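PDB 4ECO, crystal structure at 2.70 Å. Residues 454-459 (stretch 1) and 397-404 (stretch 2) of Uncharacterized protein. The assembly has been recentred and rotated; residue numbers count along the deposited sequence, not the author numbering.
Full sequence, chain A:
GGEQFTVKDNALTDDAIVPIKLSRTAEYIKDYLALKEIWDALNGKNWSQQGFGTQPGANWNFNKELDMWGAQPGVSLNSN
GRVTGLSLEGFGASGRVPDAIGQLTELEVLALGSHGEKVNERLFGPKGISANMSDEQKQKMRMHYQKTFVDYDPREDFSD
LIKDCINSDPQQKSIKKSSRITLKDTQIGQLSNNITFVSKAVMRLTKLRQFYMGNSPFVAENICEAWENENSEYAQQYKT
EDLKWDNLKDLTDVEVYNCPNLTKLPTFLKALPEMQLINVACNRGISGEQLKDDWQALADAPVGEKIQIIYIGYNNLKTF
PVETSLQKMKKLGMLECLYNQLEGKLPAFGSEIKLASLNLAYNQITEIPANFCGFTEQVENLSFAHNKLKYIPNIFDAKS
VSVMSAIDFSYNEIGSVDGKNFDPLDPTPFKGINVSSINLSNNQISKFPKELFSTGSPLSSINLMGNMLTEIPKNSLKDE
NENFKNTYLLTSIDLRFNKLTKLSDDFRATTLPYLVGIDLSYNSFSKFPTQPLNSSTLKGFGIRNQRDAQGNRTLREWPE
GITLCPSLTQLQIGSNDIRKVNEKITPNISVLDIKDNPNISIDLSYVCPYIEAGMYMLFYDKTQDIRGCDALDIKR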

ATOM      1  N   SER A 454       5.354  -0.411 -28.512  1.00 43.49           N
ATOM      2  CA  SER A 454       4.822   0.148 -29.761  1.00 44.48           C
ATOM      3  C   SER A 454       3.852   1.318 -29.484  1.00 48.65           C
ATOM      4  O   SER A 454       3.805   2.246 -30.272  1.00 49.60           O
ATOM      5  CB  SER A 454       4.158  -0.917 -30.636  1.00 48.31           C
ATOM      6  OG  SER A 454       2.972  -1.456 -30.088  1.00 57.63           O
ATOM      7  N   THR A 455       3.169   1.329 -28.339  1.00 45.74           N
ATOM      8  CA  THR A 455       2.254   2.423 -27.970  1.00 46.83           C
ATOM      9  C   THR A 455       2.994   3.624 -27.356  1.00 53.05           C
ATOM     10  O   THR A 455       2.376   4.674 -27.141  1.00 52.40           O
ATOM     11  CB  THR A 455       1.196   1.927 -27.005  1.00 48.05           C
ATOM     12  OG1 THR A 455       1.851   1.324 -25.892  1.00 44.04           O
ATOM     13  CG2 THR A 455       0.242   0.955 -27.668  1.00 43.66           C
ATOM     14  N   GLY A 456       4.296   3.453 -27.097  1.00 50.50           N
ATOM     15  CA  GLY A 456       5.168   4.484 -26.557  1.00 49.97           C
ATOM     16  C   GLY A 456       5.004   4.734 -25.077  1.00 53.82           C
ATOM     17  O   GLY A 456       4.941   5.889 -24.645  1.00 54.43           O
ATOM     18  N   SER A 457       4.944   3.659 -24.283  1.00 49.55           N
ATOM     19  CA  SER A 457       4.846   3.783 -22.829  1.00 48.40           C
ATOM     20  C   SER A 457       6.191   4.310 -22.326  1.00 53.23           C
ATOM     21  O   SER A 457       7.231   3.886 -22.848  1.00 52.62           O
ATOM     22  CB  SER A 457       4.458   2.455 -22.182  1.00 48.25           C
ATOM     23  OG  SER A 457       3.225   1.989 -22.710  1.00 49.11           O
ATOM     24  N   PRO A 458       6.202   5.317 -21.419  1.00 49.68           N
ATOM     25  CA  PRO A 458       7.482   5.902 -20.997  1.00 48.31           C
ATOM     26  C   PRO A 458       8.195   5.024 -19.969  1.00 48.90           C
ATOM     27  O   PRO A 458       8.646   5.500 -18.922  1.00 49.39           O
ATOM     28  CB  PRO A 458       7.066   7.259 -20.426  1.00 50.48           C
ATOM     29  CG  PRO A 458       5.692   7.058 -19.936  1.00 54.67           C
ATOM     30  CD  PRO A 458       5.057   5.989 -20.760  1.00 50.99           C
ATOM     31  N   LEU A 459       8.335   3.739 -20.291  1.00 42.76           N
ATOM     32  CA  LEU A 459       8.943   2.746 -19.409  1.00 40.18           C
ATOM     33  C   LEU A 459      10.465   2.870 -19.313  1.00 43.21           C
ATOM     34  O   LEU A 459      11.170   2.733 -20.308  1.00 45.33           O
ATOM     35  CB  LEU A 459       8.581   1.331 -19.873  1.00 39.57           C
ATOM     36  CG  LEU A 459       7.137   0.944 -19.717  1.00 43.97           C
ATOM     37  CD1 LEU A 459       6.829  -0.273 -20.533  1.00 45.30           C
ATOM     38  CD2 LEU A 459       6.763   0.765 -18.259  1.00 43.94           C
TER
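Stretch 2 (397-404) DAKSVSVM

Residues 397-404 approach the 454-459 segment as an irregular loop, and the two meet in a small contact that buries 247 Å² in total. Neither stretch contributes a regular helix or strand to the packing. The first stretch leaves a helix through a Schellman motif, in which Gly456 (phi 77°, psi 46°) is the first residue to depart from helical torsions, and it then continues in extended form through Ser457. The second opens with a type I beta turn from Asp397 to Ser400, closed by a backbone hydrogen bond from Ser400 N to Asp397 O (3.1 Å). The side chain of Asp397 braces the same turn by accepting a hydrogen bond at OD1 from Lys399 N (3.0 Å).

Ala398, at the second position of the turn, is the centre of the contact and gives up more surface than any other residue, 67 Å². Its CA-to-CB bond points toward the first stretch, and the methyl group lies against the polypeptide where the chain emerges from the helix: Ala398 CB is 3.4 Å from Thr455 O, 3.7 Å from Gly456 O and 3.9 Å from both Ser457 N and Ser457 OG. The backbones are close here: the CA atoms of Ala398 and Ser457 are 4.8 Å apart, the nearest CA pair across the stretches.

Thr455, which has 43 Å² covered, meets the turn chiefly through its carbonyl group. Besides touching the alanine methyl, Thr455 O accepts a hydrogen bond from Lys399 NZ at 2.8 Å, the one hydrogen bond between the stretches. The CA-to-CB bond of Lys399 points away from stretch 1, yet the side chain, with chi angles m, m, t, m, brings its ammonium group back to this oxygen. A carbonyl at the end of a helix is well placed to receive such a donor. The threonine side chain is more distant, with OG1 4.4 Å from Ala398 CB, and its hydroxyl is hydrogen-bonded elsewhere in the structure.

Pro458 provides the apolar contact between the side chains of the two stretches, with 55 Å² covered. Its CA-to-CB bond is directed toward stretch 2, and Pro458 CG packs against Val403 CG1 at 3.7 Å; on the other side of this pair, the CA-to-CB bond of Val403 likewise points toward stretch 1. Pro458 CD also lies 4.5 Å from Ala398 O. Between Lys399 and Val403 the second stretch stands clear of the first: Ser400, Val401 and Ser402 make no contact, so the loop touches at its turn and again at Val403. The two chains run in roughly the same direction here, so that the turn lies beside Thr455 to Ser457 and Val403 beside Pro458.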

ATOM      1  N   ASP A 397      -3.374   5.333 -20.695  1.00 54.75           N
ATOM      2  CA  ASP A 397      -2.993   5.965 -21.952  1.00 56.09           C
ATOM      3  C   ASP A 397      -1.530   6.352 -21.901  1.00 58.87           C
ATOM      4  O   ASP A 397      -1.132   7.156 -21.061  1.00 58.06           O
ATOM      5  CB  ASP A 397      -3.870   7.192 -22.274  1.00 59.64           C
ATOM      6  CG  ASP A 397      -3.858   7.635 -23.733  1.00 78.99           C
ATOM      7  OD1 ASP A 397      -2.986   7.155 -24.503  1.00 81.87           O
ATOM      8  OD2 ASP A 397      -4.733   8.444 -24.113  1.00 86.77           O
ATOM      9  N   ALA A 398      -0.734   5.790 -22.817  1.00 54.59           N
ATOM     10  CA  ALA A 398       0.685   6.106 -22.931  1.00 53.66           C
ATOM     11  C   ALA A 398       0.854   7.580 -23.295  1.00 59.62           C
ATOM     12  O   ALA A 398       1.833   8.211 -22.883  1.00 59.22           O
ATOM     13  CB  ALA A 398       1.337   5.211 -23.973  1.00 54.17           C
ATOM     14  N   LYS A 399      -0.148   8.139 -24.009  1.00 57.82           N
ATOM     15  CA  LYS A 399      -0.160   9.524 -24.477  1.00 59.05           C
ATOM     16  C   LYS A 399      -0.429  10.534 -23.329  1.00 61.85           C
ATOM     17  O   LYS A 399      -0.221  11.727 -23.546  1.00 62.97           O
ATOM     18  CB  LYS A 399      -1.190   9.727 -25.613  1.00 63.58           C
ATOM     19  CG  LYS A 399      -1.152   8.733 -26.783  1.00 75.30           C
ATOM     20  CD  LYS A 399       0.130   8.713 -27.617  1.00 81.30           C
ATOM     21  CE  LYS A 399       0.142   7.616 -28.664  1.00 90.04           C
ATOM     22  NZ  LYS A 399       0.310   6.254 -28.072  1.00 92.38           N
ATOM     23  N   SER A 400      -0.853  10.083 -22.131  1.00 56.04           N
ATOM     24  CA  SER A 400      -1.093  11.003 -21.014  1.00 56.42           C
ATOM     25  C   SER A 400       0.208  11.700 -20.584  1.00 63.82           C
ATOM     26  O   SER A 400       1.265  11.066 -20.546  1.00 64.88           O
ATOM     27  CB  SER A 400      -1.720  10.281 -19.825  1.00 58.88           C
ATOM     28  OG  SER A 400      -1.888  11.167 -18.725  1.00 70.41           O
ATOM     29  N   VAL A 401       0.120  13.002 -20.259  1.00 61.89           N
ATOM     30  CA  VAL A 401       1.266  13.838 -19.872  1.00 61.56           C
ATOM     31  C   VAL A 401       1.780  13.441 -18.482  1.00 65.18           C
ATOM     32  O   VAL A 401       2.994  13.435 -18.272  1.00 65.66           O
ATOM     33  CB  VAL A 401       0.963  15.356 -19.943  1.00 66.16           C
ATOM     34  CG1 VAL A 401       0.761  15.797 -21.382  1.00 67.62           C
ATOM     35  CG2 VAL A 401      -0.241  15.745 -19.085  1.00 66.16           C
ATOM     36  N   SER A 402       0.872  13.129 -17.546  1.00 59.77           N
ATOM     37  CA  SER A 402       1.237  12.719 -16.193  1.00 57.84           C
ATOM     38  C   SER A 402       1.700  11.272 -16.220  1.00 56.91           C
ATOM     39  O   SER A 402       0.966  10.398 -16.686  1.00 55.29           O
ATOM     40  CB  SER A 402       0.073  12.920 -15.221  1.00 63.58           C
ATOM     41  OG  SER A 402      -1.191  12.656 -15.817  1.00 80.75           O
ATOM     42  N   VAL A 403       2.943  11.026 -15.772  1.00 50.74           N
ATOM     43  CA  VAL A 403       3.531   9.690 -15.803  1.00 48.32           C
ATOM     44  C   VAL A 403       3.568   9.140 -14.398  1.00 49.69           C
ATOM     45  O   VAL A 403       4.155   9.752 -13.495  1.00 51.23           O
ATOM     46  CB  VAL A 403       4.939   9.646 -16.479  1.00 50.94           C
ATOM     47  CG1 VAL A 403       5.523   8.226 -16.474  1.00 49.52           C
ATOM     48  CG2 VAL A 403       4.870  10.173 -17.900  1.00 51.96           C
HETATM   49  N   MSE A 404       2.939   7.965 -14.224  1.00 42.19           N
HETATM   50  CA  MSE A 404       2.915   7.232 -12.959  1.00 39.49           C
HETATM   51  C   MSE A 404       4.301   6.652 -12.667  1.00 44.90           C
HETATM   52  O   MSE A 404       5.097   6.446 -13.596  1.00 44.74           O
HETATM   53  CB  MSE A 404       1.856   6.119 -13.014  1.00 40.40           C
HETATM   54  CG  MSE A 404       0.436   6.626 -13.354  1.00 44.55           C
HETATM   55 SE   MSE A 404      -0.901   5.207 -13.316  0.75 47.11          SE
HETATM   56  CE  MSE A 404      -0.524   4.398 -15.011  1.00 44.21           C
TER